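Local coordinates for regulator of nonsense transcripts 2 (Homo sapiens, PDB 4CEK), which acts as a factor in nonsense-mediated mRNA decay, its all-helical second MIF4G domain probably serving as a structural scaffold, at residues Glu19-Leu24 and Leu175-His180. Numbering follows the deposited sequence.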
ATOM      1  N   GLU A  19      12.638   8.113   2.964  1.00 48.41           N
ATOM      2  CA  GLU A  19      12.741   9.357   3.708  1.00 49.52           C
ATOM      3  C   GLU A  19      13.183  10.572   2.903  1.00 52.54           C
ATOM      4  O   GLU A  19      12.933  11.690   3.340  1.00 53.06           O
ATOM      5  CB  GLU A  19      13.704   9.191   4.874  1.00 53.43           C
ATOM      6  CG  GLU A  19      13.431   7.959   5.717  1.00 59.25           C
ATOM      7  CD  GLU A  19      13.980   8.075   7.123  1.00 63.75           C
ATOM      8  OE1 GLU A  19      14.824   8.954   7.379  1.00 66.38           O
ATOM      9  OE2 GLU A  19      13.562   7.274   7.987  1.00 78.13           O
ATOM     10  N   ASN A  20      13.858  10.384   1.769  1.00 52.84           N
ATOM     11  CA  ASN A  20      14.331  11.533   0.974  1.00 53.63           C
ATOM     12  C   ASN A  20      13.518  11.722  -0.281  1.00 51.19           C
ATOM     13  O   ASN A  20      13.794  11.142  -1.345  1.00 55.62           O
ATOM     14  CB  ASN A  20      15.829  11.422   0.664  1.00 62.05           C
ATOM     15  CG  ASN A  20      16.672  11.658   1.903  1.00 69.06           C
ATOM     16  OD1 ASN A  20      17.560  10.872   2.232  1.00 75.58           O
ATOM     17  ND2 ASN A  20      16.349  12.724   2.635  1.00 73.93           N
ATOM     18  N   LEU A  21      12.487  12.539  -0.125  1.00 52.24           N
ATOM     19  CA  LEU A  21      11.509  12.794  -1.162  1.00 55.35           C
ATOM     20  C   LEU A  21      11.874  14.113  -1.828  1.00 56.34           C
ATOM     21  O   LEU A  21      12.558  14.950  -1.228  1.00 52.14           O
ATOM     22  CB  LEU A  21      10.088  12.839  -0.555  1.00 53.21           C
ATOM     23  CG  LEU A  21       9.536  11.540   0.067  1.00 52.39           C
ATOM     24  CD1 LEU A  21       8.074  11.688   0.452  1.00 50.00           C
ATOM     25  CD2 LEU A  21       9.708  10.383  -0.904  1.00 50.83           C
ATOM     26  N   ILE A  22      11.453  14.276  -3.077  1.00 54.39           N
ATOM     27  CA  ILE A  22      11.595  15.561  -3.732  1.00 57.53           C
ATOM     28  C   ILE A  22      10.588  16.522  -3.109  1.00 57.46           C
ATOM     29  O   ILE A  22       9.420  16.175  -2.909  1.00 58.16           O
ATOM     30  CB  ILE A  22      11.409  15.480  -5.255  1.00 59.30           C
ATOM     31  CG1 ILE A  22      12.606  14.775  -5.902  1.00 60.10           C
ATOM     32  CG2 ILE A  22      11.297  16.881  -5.854  1.00 66.55           C
ATOM     33  CD1 ILE A  22      13.024  15.385  -7.225  1.00 63.42           C
ATOM     34  N   ASP A  23      11.075  17.713  -2.768  1.00 58.74           N
ATOM     35  CA  ASP A  23      10.258  18.778  -2.196  1.00 58.98           C
ATOM     36  C   ASP A  23       9.518  19.501  -3.325  1.00 58.17           C
ATOM     37  O   ASP A  23      10.019  20.458  -3.910  1.00 56.88           O
ATOM     38  CB  ASP A  23      11.154  19.742  -1.415  1.00 58.98           C
ATOM     39  CG  ASP A  23      10.378  20.845  -0.728  1.00 68.68           C
ATOM     40  OD1 ASP A  23       9.126  20.803  -0.688  1.00 74.45           O
ATOM     41  OD2 ASP A  23      11.037  21.776  -0.219  1.00 77.10           O
ATOM     42  N   LEU A  24       8.325  19.025  -3.644  1.00 58.13           N
ATOM     43  CA  LEU A  24       7.541  19.658  -4.667  1.00 61.33           C
ATOM     44  C   LEU A  24       6.965  20.991  -4.227  1.00 65.24           C
ATOM     45  O   LEU A  24       6.611  21.781  -5.090  1.00 69.16           O
ATOM     46  CB  LEU A  24       6.393  18.774  -5.127  1.00 59.73           C
ATOM     47  CG  LEU A  24       6.717  17.429  -5.744  1.00 61.81           C
ATOM     48  CD1 LEU A  24       5.418  16.931  -6.335  1.00 65.74           C
ATOM     49  CD2 LEU A  24       7.810  17.474  -6.794  1.00 64.97           C
ATOM     50  N   LEU A 175       5.216   7.974  -5.074  1.00 30.32           N
ATOM     51  CA  LEU A 175       4.421   8.972  -5.793  1.00 34.55           C
ATOM     52  C   LEU A 175       3.443   9.643  -4.835  1.00 39.79           C
ATOM     53  O   LEU A 175       3.499  10.854  -4.638  1.00 40.18           O
ATOM     54  CB  LEU A 175       3.639   8.311  -6.946  1.00 34.36           C
ATOM     55  CG  LEU A 175       2.944   9.249  -7.952  1.00 37.00           C
ATOM     56  CD1 LEU A 175       3.935  10.256  -8.553  1.00 36.51           C
ATOM     57  CD2 LEU A 175       2.313   8.408  -9.039  1.00 34.43           C
ATOM     58  N   VAL A 176       2.599   8.821  -4.184  1.00 40.00           N
ATOM     59  CA  VAL A 176       1.560   9.320  -3.308  1.00 35.62           C
ATOM     60  C   VAL A 176       2.160  10.178  -2.205  1.00 35.58           C
ATOM     61  O   VAL A 176       1.673  11.264  -1.939  1.00 36.15           O
ATOM     62  CB  VAL A 176       0.720   8.179  -2.722  1.00 33.73           C
ATOM     63  CG1 VAL A 176      -0.136   8.697  -1.573  1.00 29.87           C
ATOM     64  CG2 VAL A 176      -0.134   7.531  -3.818  1.00 32.48           C
ATOM     65  N   ALA A 177       3.240   9.717  -1.588  1.00 36.37           N
ATOM     66  CA  ALA A 177       3.819  10.450  -0.466  1.00 37.10           C
ATOM     67  C   ALA A 177       4.522  11.721  -0.939  1.00 38.59           C
ATOM     68  O   ALA A 177       4.680  12.687  -0.182  1.00 39.94           O
ATOM     69  CB  ALA A 177       4.785   9.567   0.292  1.00 33.10           C
ATOM     70  N   THR A 178       4.984  11.702  -2.175  1.00 41.45           N
ATOM     71  CA  THR A 178       5.679  12.856  -2.748  1.00 47.33           C
ATOM     72  C   THR A 178       4.672  13.974  -3.127  1.00 46.84           C
ATOM     73  O   THR A 178       4.954  15.149  -2.977  1.00 48.60           O
ATOM     74  CB  THR A 178       6.510  12.438  -3.976  1.00 46.03           C
ATOM     75  OG1 THR A 178       7.508  11.482  -3.578  1.00 46.33           O
ATOM     76  CG2 THR A 178       7.186  13.637  -4.576  1.00 44.09           C
ATOM     77  N   LEU A 179       3.499  13.576  -3.599  1.00 44.70           N
ATOM     78  CA  LEU A 179       2.422  14.485  -3.891  1.00 44.69           C
ATOM     79  C   LEU A 179       1.728  15.055  -2.649  1.00 47.77           C
ATOM     80  O   LEU A 179       1.193  16.158  -2.686  1.00 49.96           O
ATOM     81  CB  LEU A 179       1.397  13.779  -4.792  1.00 43.83           C
ATOM     82  CG  LEU A 179       1.942  13.447  -6.188  1.00 43.13           C
ATOM     83  CD1 LEU A 179       0.904  12.716  -7.037  1.00 40.17           C
ATOM     84  CD2 LEU A 179       2.384  14.733  -6.864  1.00 45.92           C
ATOM     85  N   HIS A 180       1.752  14.326  -1.547  1.00 47.35           N
ATOM     86  CA  HIS A 180       0.880  14.623  -0.401  1.00 46.48           C
ATOM     87  C   HIS A 180       0.999  16.016   0.170  1.00 48.67           C
ATOM     88  O   HIS A 180      -0.012  16.623   0.543  1.00 43.61           O
ATOM     89  CB  HIS A 180       1.124  13.588   0.697  1.00 45.91           C
ATOM     90  CG  HIS A 180       0.385  13.857   1.976  1.00 45.32           C
ATOM     91  ND1 HIS A 180      -0.948  13.695   2.092  1.00 44.40           N
ATOM     92  CD2 HIS A 180       0.840  14.286   3.216  1.00 46.36           C
ATOM     93  CE1 HIS A 180      -1.325  13.984   3.345  1.00 45.95           C
ATOM     94  NE2 HIS A 180      -0.230  14.351   4.035  1.00 47.71           N
TER
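In the all-helical MIF4G domain of UPF2, the extended linker that follows helix 13-19 is laid over the last turn of helix 169-179, and two leucines three positions apart pack there on different branches of Thr-178. The CA atoms of Leu-21 and Thr-178, 6.0 Å apart, are the closest CA pair between the two segments. Leu-21 points its side chain at the helix, CG anti to its own carbonyl carbon (chi1 -65°), and its two methyls divide the work. CD1 sits over the face of the Ala-177 carbonyl, 3.6 Å from Ala-177 O, and meets the methyl CB of the same residue, while CD2 lies 3.6 Å from Thr-178 OG1. That hydroxyl is tied back into its own helix by a hydrogen bond to Arg-174 O, with OG1 beside the backbone N, so Leu-21 packs against an oxygen already engaged. Leu-21 and Ala-177 both touch Phe-226. An alanine here in place of Leu-21, lacking both methyls, would lose the contacts of CD1 and CD2 and would probably leave the linker less firmly seated on the helix. The same rotation (chi1 -61°) puts Thr-178 CG2 anti to the backbone N and turns the methyl toward the later part of the linker, where it contacts Ile-22 O at 3.8 Å and, crossing at about a right angle, Leu-24 CG at 4.0 Å. Polar ties to the linker include those at Asn-20 O, which accepts a hydrogen bond from Arg-174 NH2 and a weak one from Arg-131 NH2. Leu-24 is buried, its side chain also touching Met-139 and Cys-142 of helix 131-144. The side chains of Leu-24 and Leu-179 cross obliquely, and Leu-24 CD1 lies beside Thr-178 O, ending 3.8 Å from Leu-179 CD2.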